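Amidase (Bacillus anthracis, PDB 5EWQ) probably hydrolyses carboxylic amides to the acid and ammonia, as a member of the amidase family that includes the glutamyl-tRNA(Gln) amidotransferase A subunit. Local coordinates at residues G60-S63 with Y64-T68; Y71-R74 with I75-H78; N94-E97 with E98-L102. All coordinates share one frame; numbering follows the deposited sequence.

Contact 1: residues G60-S63 with Y64-T68; sequences GKLS and YEELT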
loop_
_atom_site.group_PDB
_atom_site.type_symbol
_atom_site.label_atom_id
_atom_site.label_comp_id
_atom_site.label_asym_id
_atom_site.label_seq_id
_atom_site.Cartn_x
_atom_site.Cartn_y
_atom_site.Cartn_z
ATOM N N GLY A 60 20.544 -14.245 19.094
ATOM C CA GLY A 60 20.262 -13.800 20.447
ATOM C C GLY A 60 20.611 -12.345 20.696
ATOM O O GLY A 60 20.693 -11.907 21.844
ATOM N N LYS A 61 20.816 -11.593 19.619
ATOM C CA LYS A 61 21.162 -10.181 19.733
ATOM C C LYS A 61 19.924 -9.296 19.625
ATOM O O LYS A 61 20.026 -8.068 19.630
ATOM C CB LYS A 61 22.181 -9.793 18.659
ATOM N N LEU A 62 18.757 -9.925 19.532
ATOM C CA LEU A 62 17.498 -9.202 19.399
ATOM C C LEU A 62 16.315 -10.115 19.719
ATOM O O LEU A 62 16.452 -11.337 19.733
ATOM C CB LEU A 62 17.358 -8.626 17.985
ATOM C CG LEU A 62 16.272 -7.574 17.733
ATOM C CD1 LEU A 62 16.645 -6.243 18.371
ATOM C CD2 LEU A 62 15.998 -7.411 16.245
ATOM N N SER A 63 15.160 -9.515 19.983
ATOM C CA SER A 63 13.927 -10.267 20.177
ATOM C C SER A 63 12.755 -9.530 19.536
ATOM O O SER A 63 12.900 -8.394 19.082
ATOM C CB SER A 63 13.661 -10.501 21.665
ATOM O OG SER A 63 13.489 -9.274 22.353
ATOM N N TYR A 64 11.596 -10.179 19.498
ATOM C CA TYR A 64 10.403 -9.575 18.915
ATOM C C TYR A 64 9.900 -8.410 19.761
ATOM O O TYR A 64 9.394 -7.421 19.232
ATOM C CB TYR A 64 9.300 -10.622 18.751
ATOM C CG TYR A 64 9.579 -11.630 17.660
ATOM C CD1 TYR A 64 10.048 -11.226 16.417
ATOM C CD2 TYR A 64 9.383 -12.988 17.875
ATOM C CE1 TYR A 64 10.304 -12.142 15.417
ATOM C CE2 TYR A 64 9.639 -13.914 16.882
ATOM C CZ TYR A 64 10.100 -13.485 15.656
ATOM O OH TYR A 64 10.356 -14.403 14.662
ATOM N N GLU A 65 10.045 -8.534 21.076
ATOM C CA GLU A 65 9.643 -7.475 21.994
ATOM C C GLU A 65 10.504 -6.232 21.791
ATOM O O GLU A 65 10.003 -5.108 21.810
ATOM C CB GLU A 65 9.735 -7.955 23.443
ATOM C CG GLU A 65 9.305 -6.919 24.468
ATOM C CD GLU A 65 9.449 -7.415 25.892
ATOM O OE1 GLU A 65 9.127 -6.647 26.824
ATOM O OE2 GLU A 65 9.882 -8.571 26.082
ATOM N N GLU A 66 11.801 -6.447 21.595
ATOM C CA GLU A 66 12.728 -5.354 21.329
ATOM C C GLU A 66 12.448 -4.719 19.974
ATOM O O GLU A 66 12.500 -3.498 19.828
ATOM C CB GLU A 66 14.175 -5.847 21.384
ATOM C CG GLU A 66 14.665 -6.205 22.775
ATOM C CD GLU A 66 16.078 -6.754 22.766
ATOM O OE1 GLU A 66 16.275 -7.879 22.261
ATOM O OE2 GLU A 66 16.991 -6.060 23.259
ATOM N N LEU A 67 12.150 -5.559 18.986
ATOM C CA LEU A 67 11.856 -5.093 17.635
ATOM C C LEU A 67 10.628 -4.192 17.620
ATOM O O LEU A 67 10.614 -3.157 16.953
ATOM C CB LEU A 67 11.649 -6.282 16.695
ATOM C CG LEU A 67 11.341 -5.949 15.234
ATOM C CD1 LEU A 67 12.489 -5.178 14.607
ATOM C CD2 LEU A 67 11.049 -7.215 14.446
ATOM N N THR A 68 9.601 -4.591 18.362
ATOM C CA THR A 68 8.374 -3.811 18.457
ATOM C C THR A 68 8.621 -2.504 19.205
ATOM O O THR A 68 8.070 -1.461 18.852
ATOM C CB THR A 68 7.256 -4.607 19.160
ATOM O OG1 THR A 68 7.037 -5.841 18.465
ATOM C CG2 THR A 68 5.960 -3.810 19.190
#

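Contact 2: residues Y71-R74 with I75-H78; sequences YLFR and IQEH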
loop_
_atom_site.group_PDB
_atom_site.type_symbol
_atom_site.label_atom_id
_atom_site.label_comp_id
_atom_site.label_asym_id
_atom_site.label_seq_id
_atom_site.Cartn_x
_atom_site.Cartn_y
_atom_site.Cartn_z
ATOM N N TYR A 71 10.235 0.281 16.929
ATOM C CA TYR A 71 9.269 0.879 16.015
ATOM C C TYR A 71 8.340 1.852 16.733
ATOM O O TYR A 71 8.119 2.966 16.263
ATOM C CB TYR A 71 8.458 -0.211 15.316
ATOM C CG TYR A 71 9.259 -0.993 14.303
ATOM C CD1 TYR A 71 10.123 -0.349 13.428
ATOM C CD2 TYR A 71 9.165 -2.375 14.230
ATOM C CE1 TYR A 71 10.862 -1.056 12.500
ATOM C CE2 TYR A 71 9.903 -3.093 13.308
ATOM C CZ TYR A 71 10.748 -2.428 12.445
ATOM O OH TYR A 71 11.486 -3.134 11.522
ATOM N N LEU A 72 7.804 1.426 17.873
ATOM C CA LEU A 72 6.936 2.279 18.678
ATOM C C LEU A 72 7.673 3.534 19.130
ATOM O O LEU A 72 7.098 4.622 19.175
ATOM C CB LEU A 72 6.407 1.515 19.894
ATOM C CG LEU A 72 5.491 0.323 19.616
ATOM C CD1 LEU A 72 5.066 -0.338 20.919
ATOM C CD2 LEU A 72 4.277 0.754 18.807
ATOM N N PHE A 73 8.949 3.373 19.461
ATOM C CA PHE A 73 9.780 4.492 19.886
ATOM C C PHE A 73 10.019 5.462 18.734
ATOM O O PHE A 73 10.023 6.678 18.926
ATOM C CB PHE A 73 11.112 3.987 20.444
ATOM C CG PHE A 73 12.043 5.080 20.880
ATOM C CD1 PHE A 73 11.758 5.846 21.998
ATOM C CD2 PHE A 73 13.211 5.334 20.179
ATOM C CE1 PHE A 73 12.616 6.851 22.404
ATOM C CE2 PHE A 73 14.073 6.338 20.581
ATOM C CZ PHE A 73 13.775 7.097 21.695
ATOM N N ARG A 74 10.214 4.918 17.537
ATOM C CA ARG A 74 10.442 5.739 16.353
ATOM C C ARG A 74 9.174 6.481 15.940
ATOM O O ARG A 74 9.234 7.637 15.528
ATOM C CB ARG A 74 10.954 4.882 15.193
ATOM C CG ARG A 74 12.361 4.344 15.397
ATOM C CD ARG A 74 12.851 3.596 14.169
ATOM N NE ARG A 74 12.870 4.451 12.986
ATOM C CZ ARG A 74 13.894 5.223 12.638
ATOM N NH1 ARG A 74 14.990 5.250 13.385
ATOM N NH2 ARG A 74 13.822 5.969 11.545
ATOM N N ILE A 75 8.031 5.811 16.050
ATOM C CA ILE A 75 6.747 6.437 15.749
ATOM C C ILE A 75 6.476 7.577 16.727
ATOM O O ILE A 75 5.940 8.621 16.355
ATOM C CB ILE A 75 5.591 5.413 15.804
ATOM C CG1 ILE A 75 5.771 4.345 14.723
ATOM C CG2 ILE A 75 4.244 6.101 15.627
ATOM C CD1 ILE A 75 4.739 3.240 14.777
ATOM N N GLN A 76 6.870 7.375 17.980
ATOM C CA GLN A 76 6.676 8.381 19.017
ATOM C C GLN A 76 7.571 9.600 18.803
ATOM O O GLN A 76 7.168 10.730 19.074
ATOM C CB GLN A 76 6.940 7.773 20.397
ATOM C CG GLN A 76 6.757 8.743 21.553
ATOM C CD GLN A 76 7.011 8.098 22.900
ATOM O OE1 GLN A 76 6.076 7.719 23.606
ATOM N NE2 GLN A 76 8.282 7.970 23.266
ATOM N N GLU A 77 8.783 9.366 18.307
ATOM C CA GLU A 77 9.775 10.430 18.182
ATOM C C GLU A 77 9.827 11.063 16.792
ATOM O O GLU A 77 10.311 12.183 16.638
ATOM C CB GLU A 77 11.163 9.895 18.548
ATOM C CG GLU A 77 11.308 9.468 20.001
ATOM C CD GLU A 77 11.329 10.644 20.957
ATOM O OE1 GLU A 77 12.052 11.624 20.681
ATOM O OE2 GLU A 77 10.619 10.590 21.984
ATOM N N HIS A 78 9.331 10.354 15.782
ATOM C CA HIS A 78 9.451 10.829 14.406
ATOM C C HIS A 78 8.110 11.036 13.705
ATOM O O HIS A 78 7.979 11.932 12.873
ATOM C CB HIS A 78 10.309 9.860 13.587
ATOM C CG HIS A 78 11.742 9.814 14.016
ATOM N ND1 HIS A 78 12.428 10.932 14.436
ATOM C CD2 HIS A 78 12.618 8.784 14.092
ATOM C CE1 HIS A 78 13.666 10.594 14.751
ATOM N NE2 HIS A 78 13.807 9.297 14.551
#

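Contact 3: residues N94-E97 with E98-L102; sequences NAME and EARKL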
loop_
_atom_site.group_PDB
_atom_site.type_symbol
_atom_site.label_atom_id
_atom_site.label_comp_id
_atom_site.label_asym_id
_atom_site.label_seq_id
_atom_site.Cartn_x
_atom_site.Cartn_y
_atom_site.Cartn_z
ATOM N N ASN A 94 -1.943 -3.834 22.449
ATOM C CA ASN A 94 -1.489 -5.168 22.817
ATOM C C ASN A 94 -0.308 -5.621 21.964
ATOM O O ASN A 94 0.009 -6.807 21.917
ATOM C CB ASN A 94 -2.633 -6.176 22.689
ATOM C CG ASN A 94 -3.839 -5.799 23.526
ATOM O OD1 ASN A 94 -3.707 -5.212 24.600
ATOM N ND2 ASN A 94 -5.027 -6.136 23.036
ATOM N N ALA A 95 0.335 -4.668 21.294
ATOM C CA ALA A 95 1.452 -4.972 20.401
ATOM C C ALA A 95 2.604 -5.644 21.140
ATOM O O ALA A 95 3.236 -6.562 20.617
ATOM C CB ALA A 95 1.937 -3.705 19.715
HETATM N N MSE A 96 2.873 -5.184 22.358
HETATM C CA MSE A 96 3.942 -5.751 23.169
HETATM C C MSE A 96 3.532 -7.092 23.766
HETATM O O MSE A 96 4.329 -8.028 23.812
HETATM C CB MSE A 96 4.345 -4.779 24.279
HETATM C CG MSE A 96 4.981 -3.496 23.771
HETATM SE SE MSE A 96 6.729 -3.784 22.952
HETATM C CE MSE A 96 7.829 -2.866 24.273
ATOM N N GLU A 97 2.284 -7.181 24.218
ATOM C CA GLU A 97 1.771 -8.409 24.816
ATOM C C GLU A 97 1.760 -9.549 23.802
ATOM O O GLU A 97 2.028 -10.700 24.144
ATOM C CB GLU A 97 0.366 -8.187 25.381
ATOM C CG GLU A 97 -0.227 -9.407 26.071
ATOM C CD GLU A 97 -1.467 -9.078 26.877
ATOM O OE1 GLU A 97 -2.567 -9.016 26.287
ATOM O OE2 GLU A 97 -1.342 -8.881 28.105
ATOM N N GLU A 98 1.453 -9.218 22.552
ATOM C CA GLU A 98 1.471 -10.205 21.480
ATOM C C GLU A 98 2.902 -10.536 21.076
ATOM O O GLU A 98 3.205 -11.669 20.707
ATOM C CB GLU A 98 0.682 -9.701 20.269
ATOM C CG GLU A 98 -0.807 -9.528 20.524
ATOM C CD GLU A 98 -1.532 -8.908 19.345
ATOM O OE1 GLU A 98 -0.982 -8.939 18.223
ATOM O OE2 GLU A 98 -2.650 -8.386 19.542
ATOM N N ALA A 99 3.782 -9.542 21.156
ATOM C CA ALA A 99 5.182 -9.720 20.778
ATOM C C ALA A 99 5.912 -10.650 21.743
ATOM O O ALA A 99 6.678 -11.516 21.319
ATOM C CB ALA A 99 5.887 -8.375 20.711
ATOM N N ARG A 100 5.676 -10.462 23.037
ATOM C CA ARG A 100 6.311 -11.288 24.058
ATOM C C ARG A 100 5.848 -12.736 23.955
ATOM O O ARG A 100 6.627 -13.664 24.171
ATOM C CB ARG A 100 6.016 -10.744 25.458
ATOM C CG ARG A 100 6.509 -9.325 25.697
ATOM C CD ARG A 100 6.317 -8.913 27.150
ATOM N NE ARG A 100 6.616 -7.499 27.364
ATOM C CZ ARG A 100 5.694 -6.560 27.554
ATOM N NH1 ARG A 100 4.408 -6.883 27.564
ATOM N NH2 ARG A 100 6.059 -5.298 27.740
ATOM N N LYS A 101 4.574 -12.923 23.621
ATOM C CA LYS A 101 4.005 -14.258 23.479
ATOM C C LYS A 101 4.595 -14.972 22.267
ATOM O O LYS A 101 4.731 -16.196 22.259
ATOM C CB LYS A 101 2.481 -14.184 23.364
ATOM C CG LYS A 101 1.790 -15.538 23.372
ATOM C CD LYS A 101 0.277 -15.391 23.331
ATOM C CE LYS A 101 -0.407 -16.749 23.365
ATOM N NZ LYS A 101 -1.891 -16.628 23.346
ATOM N N LEU A 102 4.948 -14.200 21.244
ATOM C CA LEU A 102 5.575 -14.753 20.049
ATOM C C LEU A 102 7.042 -15.079 20.311
ATOM O O LEU A 102 7.645 -15.876 19.593
ATOM C CB LEU A 102 5.445 -13.781 18.875
ATOM C CG LEU A 102 4.031 -13.593 18.321
ATOM C CD1 LEU A 102 3.989 -12.450 17.320
ATOM C CD2 LEU A 102 3.525 -14.882 17.689
#

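Contact 1: residues G60-S63 with Y64-T68
The backbone N of L67 donates to S63 O at 2.9 Å, closing the first turn of helix 64-79, and the chain passes from the extended backbone of L62 and S63 straight into helical angles at Y64. S63 is the N-cap. Its OG lies between the backbone N and the carbonyl carbon (chi1 62°), which swings it back over the start of the helix, where it accepts a weak bond from E66 N at 3.4 Å. The same OG donates to E66 OE1 at 3.1 Å, reaching the anti side of that oxygen and standing 21° out of the carboxylate plane. E66 OE1 also lies 3.0 Å from S63 N, so the glutamate three residues into the helix folds back over the cap serine, while its OE2 is held by N37. On the apolar side, L62 CD1 packs against E66 CB at 3.9 Å. At the next residue, Y64 O accepts from T68 N and T68 OG1, which come from opposite faces of its carbonyl plane. D103 of helix 95-104 receives the N-H groups of Y64 and E65. L62 and L67 lean on helices 50-58 and 35-45, and T68 faces strand 161-166.

Contact 2: residues Y71-R74 with I75-H78
F73 and E77, one turn apart, form a CH-pi contact on the last turns of helix 64-79, part of the helical layer packed on the mixed sheet of the amidase fold. E77 CG sits over one face of the F73 ring, 4.0 Å from the ring centroid and 19° off the normal, displaced toward the rim; CE1 and CZ are its nearest ring atoms. Two torsions make this possible. F73 carries CG opposite the backbone N, which takes the ring outward and somewhat toward the C-terminal end, to the level of E77. In E77, CG stands anti to the carbonyl carbon (chi1 -65°), which puts this methylene over the ring, and the bend at chi2 then turns the carboxylate to within 21° of the ring plane. R74 and H78 meet differently: only the imidazole CD2 stands over a face of the guanidinium, 3.9 Å above its plane and near its rim, the two planes being steeply inclined. R74 is fixed from outside, since NH1 forms a salt bridge with E42 and NH2 bonds to A214 O, so H78 meets a guanidinium that is already tethered. An acetate ion lies next to the H78 side chain.

The backbone carrying these side chains keeps its i to i+4 bonds while widening into a pi-type turn at 75-78. I75 and Q76, which pack on helix 20-28, donate to Y71 O and L72 O. E77 N bonds F73 O at 3.0 Å and makes a second, weak bond to R74 O at 3.3 Å. That carbonyl oxygen also receives H78 N at 2.7 Å, with H78 CB resting beside it.

Contact 3: residues N94-E97 with E98-L102
M96, a selenomethionine, and R100 lie one turn apart on helix 95-104, with M96 CB against one face of the R100 guanidinium. The carbon sits 3.6 Å from the guanidinium plane, offset toward its rim, and is 3.9 Å from both NH1 and NH2. The arginine runs extended from CG to NE and reaches back along the helix, while the M96 chain turns at chi2 (-68°) and carries SE on to helix 64-79. N94 and E98 make the corresponding pair in the first turn: E98 CG is anti to its carbonyl carbon (chi1 -65°), and the extended chain runs back beside N94, bringing OE2 to 3.8 Å from N94 CB. The amide of N94, at the N-cap, makes no capping bond, but its backbone O receives E98 N at 2.9 Å. R100 N likewise donates to M96 O at 2.9 Å, whereas K101 N to E97 O is weak at 3.4 Å. In both pairs a CB meets a polar group without bonding to it; R100 NE is engaged by a salt bridge to E65 OE1, and E98 OE2 takes a weak bond from N92 ND2. The electrostatic hold of R100 is thus probably between helices more than along its own.

In the fold
The three contacts follow one another along the chain; each is local and closes no long loop, and none nests in or crosses another. Contact 1 turns the loop after helix 50-58 into helix 64-79; contact 2 spans later turns of that same helix, about 16 Å away between centres. The chain then forms edge strand 88-91 of the mixed sheet before entering helix 95-104, where contact 3 lies. Helix 95-104 returns alongside helix 64-79, and the centres of contacts 1 and 3 lie about 11 Å apart, with A99 CB 3.6 Å from T68 OG1. Contact 2 meets contact 3 more lightly, through L72 CD1 and M96 CG at 4.3 Å. These touches tie the two helices together.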